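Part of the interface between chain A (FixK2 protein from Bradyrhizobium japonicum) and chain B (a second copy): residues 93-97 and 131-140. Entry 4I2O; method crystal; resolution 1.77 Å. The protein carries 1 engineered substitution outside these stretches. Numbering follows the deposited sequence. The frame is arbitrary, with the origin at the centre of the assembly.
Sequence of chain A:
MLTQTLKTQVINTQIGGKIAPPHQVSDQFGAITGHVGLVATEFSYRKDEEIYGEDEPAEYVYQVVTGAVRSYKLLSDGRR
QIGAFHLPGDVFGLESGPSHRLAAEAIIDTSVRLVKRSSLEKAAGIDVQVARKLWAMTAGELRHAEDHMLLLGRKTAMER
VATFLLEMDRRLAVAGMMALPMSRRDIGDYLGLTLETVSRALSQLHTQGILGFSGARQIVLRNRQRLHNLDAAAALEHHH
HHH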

ATOM      1  N   GLY A  93      13.035   4.346  -5.853  1.00 24.76           N
ATOM      2  CA  GLY A  93      14.087   4.078  -4.884  1.00 29.48           C
ATOM      3  C   GLY A  93      14.251   5.146  -3.838  1.00 27.95           C
ATOM      4  O   GLY A  93      15.181   5.061  -3.026  1.00 27.62           O
ATOM      5  N   LEU A  94      13.382   6.170  -3.856  1.00 24.16           N
ATOM      6  CA  LEU A  94      13.392   7.221  -2.835  1.00 28.16           C
ATOM      7  C   LEU A  94      12.884   6.669  -1.503  1.00 29.05           C
ATOM      8  O   LEU A  94      11.790   6.081  -1.435  1.00 29.22           O
ATOM      9  N   GLU A  95      13.698   6.825  -0.465  1.00 31.74           N
ATOM     10  CA  GLU A  95      13.319   6.394   0.884  1.00 31.07           C
ATOM     11  C   GLU A  95      13.593   7.482   1.875  1.00 28.57           C
ATOM     12  O   GLU A  95      14.651   8.193   1.827  1.00 31.32           O
ATOM     13  N   SER A  96      12.640   7.653   2.803  1.00 28.59           N
ATOM     14  CA  SER A  96      12.856   8.596   3.853  1.00 32.45           C
ATOM     15  C   SER A  96      13.804   7.916   4.827  1.00 32.52           C
ATOM     16  O   SER A  96      14.669   8.556   5.436  1.00 38.43           O
ATOM     17  N   GLY A  97      13.618   6.611   4.988  1.00 34.61           N
ATOM     18  CA  GLY A  97      14.424   5.860   5.935  1.00 40.73           C
ATOM     19  C   GLY A  97      15.726   5.411   5.291  1.00 44.65           C
ATOM     20  O   GLY A  97      16.070   5.848   4.181  1.00 44.36           O
TER
ATOM     21  N   ALA B 131       9.521  19.531   8.651  1.00 40.12           N
ATOM     22  CA  ALA B 131       9.297  19.074   7.281  1.00 37.48           C
ATOM     23  C   ALA B 131       9.753  17.629   7.115  1.00 35.85           C
ATOM     24  O   ALA B 131       9.090  16.810   6.499  1.00 33.90           O
ATOM     25  N   ARG B 132      10.860  17.298   7.758  1.00 38.96           N
ATOM     26  CA  ARG B 132      11.451  15.971   7.664  1.00 39.65           C
ATOM     27  C   ARG B 132      10.650  14.940   8.449  1.00 35.22           C
ATOM     28  O   ARG B 132      10.569  13.738   8.113  1.00 30.94           O
ATOM     29  N   LYS B 133      10.020  15.399   9.516  1.00 31.36           N
ATOM     30  CA  LYS B 133       9.160  14.520  10.316  1.00 29.66           C
ATOM     31  C   LYS B 133       7.831  14.260   9.607  1.00 28.59           C
ATOM     32  O   LYS B 133       7.308  13.159   9.644  1.00 32.98           O
ATOM     33  N   LEU B 134       7.273  15.263   8.941  1.00 28.97           N
ATOM     34  CA  LEU B 134       6.090  14.985   8.111  1.00 27.16           C
ATOM     35  C   LEU B 134       6.370  13.959   7.019  1.00 29.75           C
ATOM     36  O   LEU B 134       5.615  12.995   6.835  1.00 25.71           O
ATOM     37  N   TRP B 135       7.477  14.129   6.317  1.00 26.30           N
ATOM     38  CA  TRP B 135       7.807  13.125   5.259  1.00 24.81           C
ATOM     39  C   TRP B 135       7.960  11.753   5.884  1.00 22.93           C
ATOM     40  O   TRP B 135       7.442  10.739   5.382  1.00 23.49           O
ATOM     41  N   ALA B 136       8.669  11.682   7.002  1.00 26.12           N
ATOM     42  CA  ALA B 136       8.812  10.398   7.733  1.00 26.65           C
ATOM     43  C   ALA B 136       7.491   9.763   8.106  1.00 32.18           C
ATOM     44  O   ALA B 136       7.363   8.526   8.076  1.00 24.87           O
ATOM     45  N   MET B 137       6.494  10.578   8.471  1.00 28.82           N
ATOM     46  CA  MET B 137       5.191   9.996   8.820  1.00 23.05           C
ATOM     47  C   MET B 137       4.539   9.329   7.616  1.00 22.34           C
ATOM     48  O   MET B 137       4.063   8.179   7.686  1.00 22.36           O
ATOM     49  N   THR B 138       4.520  10.021   6.492  1.00 23.10           N
ATOM     50  CA  THR B 138       4.004   9.464   5.256  1.00 25.87           C
ATOM     51  C   THR B 138       4.822   8.246   4.834  1.00 21.87           C
ATOM     52  O   THR B 138       4.274   7.213   4.409  1.00 19.27           O
ATOM     53  N   ALA B 139       6.136   8.316   4.979  1.00 26.31           N
ATOM     54  CA  ALA B 139       6.964   7.136   4.659  1.00 23.19           C
ATOM     55  C   ALA B 139       6.642   5.889   5.490  1.00 24.32           C
ATOM     56  O   ALA B 139       6.689   4.742   4.987  1.00 20.96           O
ATOM     57  N   GLY B 140       6.302   6.081   6.772  1.00 21.96           N
ATOM     58  CA  GLY B 140       5.955   4.936   7.604  1.00 20.91           C
ATOM     59  C   GLY B 140       4.623   4.372   7.179  1.00 22.56           C
ATOM     60  O   GLY B 140       4.417   3.159   7.255  1.00 20.38           O
TER

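The smallest polar side chain in this contact does most of the work: Ser A96, in an irregular segment of chain A, has more of its surface covered by the facing helix than any other residue here, and it meets Arg B132, Trp B135, Ala B136 and Ala B139. Those four positions follow the i, i+3, i+4, i+7 spacing of a single helix face, so one serine set against that face can reach all of them.

Its CA-to-CB bond points sideways, and chi1 near 165° (t) brings the hydroxyl to the guanidinium of Arg B132. NH1 of Arg B132 donates to OG of Ser A96 at 2.8 Å, the best-angled of the polar bonds. NH2 of Arg B132 adds two weak ones, to OG of Ser A96 at 3.1 Å and to the carbonyl O of Ser A96 at 2.5 Å; the second is very short, but its N-H...O angle is only 121°. That carbonyl lies at the guanidinium edge, near its plane, where the N-H groups point. Arg B132 starts sideways too, but its t, p, t chain with chi4 near 78° carries its end closer to chain A, so that one arginine reads both the side chain and the backbone of one serine.

The apolar side of the serine is used as well. CB of Ser A96 sits over the face of the Trp B135 indole, 4.0 Å from the centroid of the five-membered ring and 14° off its normal, a CH-pi contact. CB of Ser A96 also comes within 3.4 Å of CB of Ala B139, which points toward chain A; this close approach leaves little space between the two carbons. At Ala B136 the methyl is directed sideways, and OG of Ser A96 lies 3.7 Å from CA of Ala B136. Two alanines three positions apart line this part of the helix face, and the CA atoms of Ser A96 and Ala B136 are 5.9 Å apart.

Trp B135 points toward the loop with chi1 at t and chi2 near 16°. While its face receives the serine, its edge meets Leu A94, whose CD1 lies 3.9 Å from CZ2 of Trp B135. Leu A94 also points toward the helix, in a t, p rotamer, and is buried. The indole NE1 of Trp B135 is hydrogen-bonded elsewhere in the structure; across this contact the ring only packs. Between these two chain A positions, the CA-to-CB bond of Glu A95 points away, and its backbone makes the approach, with O of Glu A95 4.1 Å from CZ2 of Trp B135.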

ATOM      1  CB  LEU A  94      12.518   8.421  -3.253  1.00 26.58           C
ATOM      2  CG  LEU A  94      12.505   9.605  -2.256  1.00 30.28           C
ATOM      3  CD1 LEU A  94      13.871  10.285  -2.085  1.00 30.05           C
ATOM      4  CD2 LEU A  94      11.419  10.582  -2.700  1.00 32.68           C
ATOM      5  CB  GLU A  95      14.041   5.104   1.290  1.00 32.96           C
ATOM      6  CG  GLU A  95      13.735   3.908   0.350  1.00 31.51           C
ATOM      7  CD  GLU A  95      12.486   3.099   0.747  1.00 35.52           C
ATOM      8  OE1 GLU A  95      11.804   3.472   1.730  1.00 35.19           O
ATOM      9  OE2 GLU A  95      12.191   2.094   0.066  1.00 30.82           O
ATOM     10  CB  SER A  96      11.535   8.884   4.561  1.00 31.04           C
ATOM     11  OG  SER A  96      11.780   9.519   5.790  1.00 36.13           O
TER
ATOM     12  CB  ALA B 131      10.019  20.024   6.296  1.00 42.60           C
ATOM     13  CB  ARG B 132      12.902  16.078   8.158  1.00 46.22           C
ATOM     14  CG  ARG B 132      13.679  14.810   8.024  1.00 55.46           C
ATOM     15  CD  ARG B 132      13.934  14.538   6.543  1.00 62.84           C
ATOM     16  NE  ARG B 132      14.549  13.236   6.345  1.00 60.84           N
ATOM     17  CZ  ARG B 132      13.868  12.097   6.394  1.00 58.37           C
ATOM     18  NH1 ARG B 132      12.544  12.111   6.627  1.00 41.10           N
ATOM     19  NH2 ARG B 132      14.507  10.950   6.203  1.00 63.26           N
ATOM     20  CB  LYS B 133       8.965  15.163  11.701  1.00 36.60           C
ATOM     21  CG  LYS B 133       7.982  14.406  12.575  1.00 51.86           C
ATOM     22  CD  LYS B 133       8.445  12.976  12.893  1.00 63.14           C
ATOM     23  CE  LYS B 133       7.587  12.366  14.023  1.00 72.46           C
ATOM     24  NZ  LYS B 133       8.120  11.081  14.577  1.00 76.80           N
ATOM     25  CB  LEU B 134       5.561  16.272   7.498  1.00 28.74           C
ATOM     26  CG  LEU B 134       5.145  17.253   8.587  1.00 30.14           C
ATOM     27  CD1 LEU B 134       4.790  18.508   7.852  1.00 36.00           C
ATOM     28  CD2 LEU B 134       3.921  16.706   9.484  1.00 28.91           C
ATOM     29  CB  TRP B 135       9.130  13.528   4.646  1.00 31.06           C
ATOM     30  CG  TRP B 135       9.594  12.661   3.523  1.00 32.30           C
ATOM     31  CD1 TRP B 135       8.874  11.776   2.801  1.00 27.37           C
ATOM     32  CD2 TRP B 135      10.932  12.617   3.026  1.00 29.69           C
ATOM     33  NE1 TRP B 135       9.712  11.183   1.845  1.00 25.04           N
ATOM     34  CE2 TRP B 135      10.972  11.698   1.985  1.00 26.76           C
ATOM     35  CE3 TRP B 135      12.110  13.295   3.376  1.00 30.09           C
ATOM     36  CZ2 TRP B 135      12.158  11.439   1.256  1.00 32.68           C
ATOM     37  CZ3 TRP B 135      13.278  13.031   2.669  1.00 43.24           C
ATOM     38  CH2 TRP B 135      13.290  12.114   1.627  1.00 40.07           C
ATOM     39  CB  ALA B 136       9.689  10.587   8.988  1.00 30.56           C
ATOM     40  CB  MET B 137       4.286  11.074   9.454  1.00 26.44           C
ATOM     41  CG  MET B 137       4.961  11.660  10.676  1.00 37.14           C
ATOM     42  SD  MET B 137       4.058  13.019  11.483  1.00 37.04           S
ATOM     43  CE  MET B 137       2.538  12.106  11.582  1.00 38.85           C
ATOM     44  CB  THR B 138       3.994  10.565   4.185  1.00 25.73           C
ATOM     45  OG1 THR B 138       3.191  11.654   4.685  1.00 25.74           O
ATOM     46  CG2 THR B 138       3.472  10.024   2.782  1.00 19.38           C
ATOM     47  CB  ALA B 139       8.483   7.482   4.724  1.00 24.60           C
TER